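Local coordinates for LbaCas13a H328A (C2c2) (Lachnospiraceae bacterium NK4A179, PDB 5WLH), which probably acts as a guide-directed CRISPR ribonuclease, binding a pre-crRNA and cutting RNA with a preference for adenine, at residues D105-D110 with Y225-F230; L530-T535 with F591-K596. All blocks are in the same frame, centred on the assembly; numbering follows the deposited sequence.

Contact 1: residues D105-D110 with Y225-F230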
loop_
_atom_site.group_PDB
_atom_site.type_symbol
_atom_site.label_atom_id
_atom_site.label_comp_id
_atom_site.label_asym_id
_atom_site.label_seq_id
_atom_site.Cartn_x
_atom_site.Cartn_y
_atom_site.Cartn_z
ATOM N N ASP A 105 11.688 -8.937 43.861
ATOM C CA ASP A 105 12.038 -9.605 45.110
ATOM C C ASP A 105 12.724 -8.646 46.076
ATOM O O ASP A 105 12.405 -8.625 47.270
ATOM C CB ASP A 105 12.932 -10.814 44.829
ATOM C CG ASP A 105 12.241 -11.865 43.978
ATOM O OD1 ASP A 105 10.997 -11.826 43.873
ATOM O OD2 ASP A 105 12.941 -12.728 43.405
ATOM N N MET A 106 13.656 -7.829 45.578
ATOM C CA MET A 106 14.421 -6.954 46.463
ATOM C C MET A 106 13.534 -5.915 47.135
ATOM O O MET A 106 13.713 -5.601 48.319
ATOM C CB MET A 106 15.538 -6.269 45.676
ATOM C CG MET A 106 16.611 -7.210 45.178
ATOM S SD MET A 106 17.500 -6.488 43.787
ATOM C CE MET A 106 18.209 -5.037 44.572
ATOM N N LEU A 107 12.573 -5.365 46.404
ATOM C CA LEU A 107 11.800 -4.245 46.917
ATOM C C LEU A 107 10.551 -4.676 47.677
ATOM O O LEU A 107 9.925 -3.837 48.333
ATOM C CB LEU A 107 11.407 -3.305 45.763
ATOM C CG LEU A 107 12.561 -2.783 44.896
ATOM C CD1 LEU A 107 12.086 -1.679 43.943
ATOM C CD2 LEU A 107 13.739 -2.291 45.744
ATOM N N SER A 108 10.177 -5.951 47.604
ATOM C CA SER A 108 8.999 -6.465 48.292
ATOM C C SER A 108 9.347 -7.119 49.624
ATOM O O SER A 108 8.463 -7.680 50.284
ATOM C CB SER A 108 8.259 -7.456 47.394
ATOM O OG SER A 108 9.112 -8.531 47.039
ATOM N N VAL A 109 10.614 -7.035 50.032
ATOM C CA VAL A 109 11.095 -7.687 51.240
ATOM C C VAL A 109 10.297 -7.244 52.472
ATOM O O VAL A 109 9.719 -6.146 52.515
ATOM C CB VAL A 109 12.596 -7.381 51.392
ATOM C CG1 VAL A 109 12.815 -5.883 51.571
ATOM C CG2 VAL A 109 13.220 -8.159 52.540
ATOM N N ASP A 110 10.243 -8.128 53.473
ATOM C CA ASP A 110 9.568 -7.846 54.737
ATOM C C ASP A 110 8.072 -7.628 54.512
ATOM O O ASP A 110 7.498 -6.623 54.929
ATOM C CB ASP A 110 10.209 -6.648 55.442
ATOM C CG ASP A 110 10.119 -6.734 56.958
ATOM O OD1 ASP A 110 9.474 -7.671 57.485
ATOM O OD2 ASP A 110 10.697 -5.849 57.624
ATOM N N TYR A 225 17.571 5.619 38.372
ATOM C CA TYR A 225 16.826 5.548 37.123
ATOM C C TYR A 225 16.100 4.220 36.991
ATOM O O TYR A 225 14.941 4.185 36.564
ATOM C CB TYR A 225 17.750 5.766 35.922
ATOM C CG TYR A 225 16.944 6.004 34.668
ATOM C CD1 TYR A 225 16.518 7.277 34.338
ATOM C CD2 TYR A 225 16.565 4.944 33.850
ATOM C CE1 TYR A 225 15.742 7.501 33.217
ATOM C CE2 TYR A 225 15.796 5.158 32.717
ATOM C CZ TYR A 225 15.391 6.442 32.410
ATOM O OH TYR A 225 14.628 6.676 31.290
ATOM N N VAL A 226 16.773 3.115 37.327
ATOM C CA VAL A 226 16.122 1.804 37.281
ATOM C C VAL A 226 14.847 1.812 38.111
ATOM O O VAL A 226 13.811 1.276 37.693
ATOM C CB VAL A 226 17.097 0.704 37.746
ATOM C CG1 VAL A 226 16.347 -0.616 37.984
ATOM C CG2 VAL A 226 18.166 0.499 36.708
ATOM N N LEU A 227 14.888 2.424 39.295
ATOM C CA LEU A 227 13.678 2.477 40.113
ATOM C C LEU A 227 12.596 3.340 39.467
ATOM O O LEU A 227 11.411 3.003 39.537
ATOM C CB LEU A 227 13.998 2.988 41.512
ATOM C CG LEU A 227 15.028 2.112 42.234
ATOM C CD1 LEU A 227 15.889 2.957 43.152
ATOM C CD2 LEU A 227 14.332 1.015 42.991
ATOM N N GLU A 228 12.978 4.461 38.846
ATOM C CA GLU A 228 12.002 5.254 38.093
ATOM C C GLU A 228 11.403 4.446 36.954
ATOM O O GLU A 228 10.215 4.582 36.638
ATOM C CB GLU A 228 12.652 6.519 37.534
ATOM C CG GLU A 228 13.223 7.455 38.565
ATOM C CD GLU A 228 14.036 8.563 37.928
ATOM O OE1 GLU A 228 13.750 8.890 36.750
ATOM O OE2 GLU A 228 14.975 9.079 38.583
ATOM N N ASP A 229 12.222 3.607 36.322
ATOM C CA ASP A 229 11.759 2.763 35.228
ATOM C C ASP A 229 10.882 1.625 35.743
ATOM O O ASP A 229 9.812 1.345 35.183
ATOM C CB ASP A 229 12.969 2.222 34.468
ATOM C CG ASP A 229 12.589 1.518 33.180
ATOM O OD1 ASP A 229 11.783 2.082 32.422
ATOM O OD2 ASP A 229 13.111 0.409 32.930
ATOM N N PHE A 230 11.314 0.981 36.827
ATOM C CA PHE A 230 10.567 -0.131 37.413
ATOM C C PHE A 230 9.162 0.285 37.823
ATOM O O PHE A 230 8.202 -0.473 37.633
ATOM C CB PHE A 230 11.334 -0.666 38.619
ATOM C CG PHE A 230 10.600 -1.730 39.406
ATOM C CD1 PHE A 230 10.680 -3.055 39.032
ATOM C CD2 PHE A 230 9.856 -1.397 40.527
ATOM C CE1 PHE A 230 10.021 -4.034 39.761
ATOM C CE2 PHE A 230 9.201 -2.372 41.260
ATOM C CZ PHE A 230 9.289 -3.687 40.875
#
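Phe-230, one of three residues that meet here, has its backbone N bonded to Val-226 O at 2.7 Å. That ordinary helical bond helps fix the turn of helix 218-230 from which its ring reaches out. No polar bond crosses between residues 105-110 and 225-230: what joins them is a single methyl group set against a leucine and an aromatic ring. Leu-107 CD1 lies 3.6 Å from Leu-227 CD2. The same methyl comes to 4.0 Å from Phe-230 CE2, approaching the ring obliquely, and is almost as close to the neighbouring ring carbon CD2. Leu-227 and Phe-230 stand three residues apart and so share one flank of their helix, a spacing that lets both receive the same branch. Phe-230 CG stands anti to the backbone N (chi1 174°), an orientation that extends its ring past the oncoming leucine, the two side chains running in opposite directions. Leu-227 points less directly across, yet a chi2 of 147°, well off a staggered value, brings CD2 within touch. Apolar contact of this kind is usual in helical bundles; here it joins helices 103-107 and 218-230 of the largely helical N-terminal region. Helix 115-130 adds Phe-118 beside Leu-107 and Tyr-121 beside Leu-227, while Tyr-69 meets the Phe-230 ring edge-to-face. On helix 218-230, Glu-228 makes salt bridges with Arg-129 and Arg-234. Tyr-225, a turn before Asp-229, packs on a phosphate of the bound RNA.

Contact 2: residues L530-T535 with F591-K596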
loop_
_atom_site.group_PDB
_atom_site.type_symbol
_atom_site.label_atom_id
_atom_site.label_comp_id
_atom_site.label_asym_id
_atom_site.label_seq_id
_atom_site.Cartn_x
_atom_site.Cartn_y
_atom_site.Cartn_z
ATOM N N LEU A 530 -8.351 10.429 -27.728
ATOM C CA LEU A 530 -8.636 10.472 -29.159
ATOM C C LEU A 530 -10.059 10.958 -29.383
ATOM O O LEU A 530 -10.948 10.744 -28.558
ATOM C CB LEU A 530 -8.429 9.101 -29.809
ATOM C CG LEU A 530 -7.011 8.508 -29.766
ATOM C CD1 LEU A 530 -6.928 7.244 -30.612
ATOM C CD2 LEU A 530 -5.937 9.518 -30.180
ATOM N N LYS A 531 -10.264 11.640 -30.503
ATOM C CA LYS A 531 -11.510 12.331 -30.783
ATOM C C LYS A 531 -12.350 11.560 -31.793
ATOM O O LYS A 531 -11.819 10.776 -32.586
ATOM C CB LYS A 531 -11.214 13.747 -31.300
ATOM C CG LYS A 531 -10.572 14.649 -30.249
ATOM C CD LYS A 531 -11.579 15.066 -29.182
ATOM C CE LYS A 531 -10.891 15.638 -27.944
ATOM N NZ LYS A 531 -10.486 14.582 -26.950
ATOM N N PRO A 532 -13.673 11.752 -31.789
ATOM C CA PRO A 532 -14.543 10.943 -32.649
ATOM C C PRO A 532 -14.280 11.189 -34.131
ATOM O O PRO A 532 -13.659 12.179 -34.527
ATOM C CB PRO A 532 -15.956 11.398 -32.259
ATOM C CG PRO A 532 -15.805 12.069 -30.943
ATOM C CD PRO A 532 -14.447 12.685 -30.952
ATOM N N LYS A 533 -14.799 10.269 -34.950
ATOM C CA LYS A 533 -14.417 10.180 -36.358
ATOM C C LYS A 533 -14.733 11.444 -37.155
ATOM O O LYS A 533 -14.108 11.668 -38.194
ATOM C CB LYS A 533 -15.105 8.986 -37.007
ATOM C CG LYS A 533 -16.619 9.142 -37.142
ATOM C CD LYS A 533 -17.238 7.858 -37.652
ATOM C CE LYS A 533 -18.716 8.036 -37.986
ATOM N NZ LYS A 533 -19.317 6.744 -38.434
ATOM N N GLY A 534 -15.686 12.254 -36.715
ATOM C CA GLY A 534 -16.040 13.458 -37.439
ATOM C C GLY A 534 -15.278 14.701 -37.032
ATOM O O GLY A 534 -15.640 15.802 -37.460
ATOM N N THR A 535 -14.231 14.568 -36.217
ATOM C CA THR A 535 -13.544 15.733 -35.669
ATOM C C THR A 535 -12.547 16.278 -36.681
ATOM O O THR A 535 -11.590 15.588 -37.063
ATOM C CB THR A 535 -12.830 15.388 -34.363
ATOM O OG1 THR A 535 -13.744 14.745 -33.473
ATOM C CG2 THR A 535 -12.302 16.664 -33.699
ATOM N N PHE A 591 -18.717 2.608 -32.361
ATOM C CA PHE A 591 -18.706 1.573 -31.334
ATOM C C PHE A 591 -17.452 1.683 -30.472
ATOM O O PHE A 591 -17.540 1.752 -29.238
ATOM C CB PHE A 591 -18.794 0.200 -32.001
ATOM C CG PHE A 591 -18.959 -0.946 -31.043
ATOM C CD1 PHE A 591 -19.450 -0.745 -29.766
ATOM C CD2 PHE A 591 -18.632 -2.236 -31.435
ATOM C CE1 PHE A 591 -19.605 -1.807 -28.888
ATOM C CE2 PHE A 591 -18.786 -3.309 -30.564
ATOM C CZ PHE A 591 -19.269 -3.086 -29.282
ATOM N N LEU A 592 -16.279 1.725 -31.113
ATOM C CA LEU A 592 -15.022 1.926 -30.391
ATOM C C LEU A 592 -15.038 3.222 -29.592
ATOM O O LEU A 592 -14.582 3.265 -28.439
ATOM C CB LEU A 592 -13.855 1.937 -31.378
ATOM C CG LEU A 592 -12.484 2.244 -30.778
ATOM C CD1 LEU A 592 -12.168 1.139 -29.771
ATOM C CD2 LEU A 592 -11.423 2.317 -31.862
ATOM N N THR A 593 -15.568 4.289 -30.191
ATOM C CA THR A 593 -15.588 5.591 -29.542
ATOM C C THR A 593 -16.494 5.583 -28.322
ATOM O O THR A 593 -16.186 6.213 -27.302
ATOM C CB THR A 593 -16.034 6.660 -30.552
ATOM O OG1 THR A 593 -14.940 6.962 -31.418
ATOM C CG2 THR A 593 -16.470 7.935 -29.840
ATOM N N ASP A 594 -17.604 4.853 -28.392
ATOM C CA ASP A 594 -18.493 4.802 -27.242
ATOM C C ASP A 594 -17.851 4.055 -26.077
ATOM O O ASP A 594 -17.930 4.505 -24.931
ATOM C CB ASP A 594 -19.816 4.170 -27.639
ATOM C CG ASP A 594 -20.816 5.200 -28.128
ATOM O OD1 ASP A 594 -20.483 6.409 -28.170
ATOM O OD2 ASP A 594 -21.934 4.798 -28.460
ATOM N N LEU A 595 -17.203 2.925 -26.352
ATOM C CA LEU A 595 -16.500 2.210 -25.288
ATOM C C LEU A 595 -15.384 3.061 -24.690
ATOM O O LEU A 595 -15.202 3.092 -23.464
ATOM C CB LEU A 595 -15.934 0.902 -25.832
ATOM C CG LEU A 595 -16.984 -0.129 -26.245
ATOM C CD1 LEU A 595 -16.253 -1.293 -26.885
ATOM C CD2 LEU A 595 -17.821 -0.602 -25.066
ATOM N N LYS A 596 -14.619 3.746 -25.545
ATOM C CA LYS A 596 -13.613 4.692 -25.085
ATOM C C LYS A 596 -14.229 5.764 -24.195
ATOM O O LYS A 596 -13.651 6.131 -23.170
ATOM C CB LYS A 596 -12.928 5.337 -26.294
ATOM C CG LYS A 596 -11.885 6.380 -25.963
ATOM C CD LYS A 596 -11.467 7.151 -27.216
ATOM C CE LYS A 596 -12.539 8.134 -27.677
ATOM N NZ LYS A 596 -12.710 9.321 -26.777
HETATM O O HOH W 1 -16.402 7.998 -33.680
#
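Lys-596 NZ donates to Leu-530 O at 2.9 Å, the one direct hydrogen bond between residues 591-596 and 530-535. The donor arrives nearly in line with the carbonyl, at 160°. The lysine leaves the helix with CG anti to the backbone N, then bends at chi3 (74°) and chi4, curling its ammonium back onto that oxygen; a second, weak bond runs to Leu-528 O.

A water makes the indirect link, accepting from Lys-533 N at 3.1 Å and lying 2.9 Å from Thr-593 OG1, which also bonds Val-589 O in its own helix. The loop is braced from within by a type I turn: Pro-532 O takes both Thr-535 N and Thr-535 OG1 (2.8 Å for the hydroxyl), from the same face of its plane. Lys-533 reaches Asp-590 in a salt bridge.

Apolar contact is lighter. Pro-532 CB lies 4.3 Å from Thr-593 CG2, and Lys-596 CD comes to 4.4 Å from Leu-530 CB.

With Lys-531 NZ only 5.7 Å from Lys-596 NZ, the ammonium of this largely buried lysine probably relies on the main-chain carbonyls for much of its stabilisation, so here a lysine side chain reads loop main-chain carbonyls rather than side chains.

The two contacts come in series along the chain, contact 1 closing long before contact 2 opens, and lie on opposite sides of its centre, with their own centres about 80 Å apart and nearest atoms about 61 Å apart. They share no helix or strand. Contact 1 joins helices 103-107 and 218-230 in the N-terminal region, its nearest atom about 4 Å from the bound RNA. Contact 2, whose nearest atom is about 21 Å from the RNA, joins a loop to helix 588-602. That helix runs directly into an R-X4-H motif, consistent with a HEPN nuclease domain. The separation is consistent with guide binding and the probable nuclease region being built by different parts of the chain.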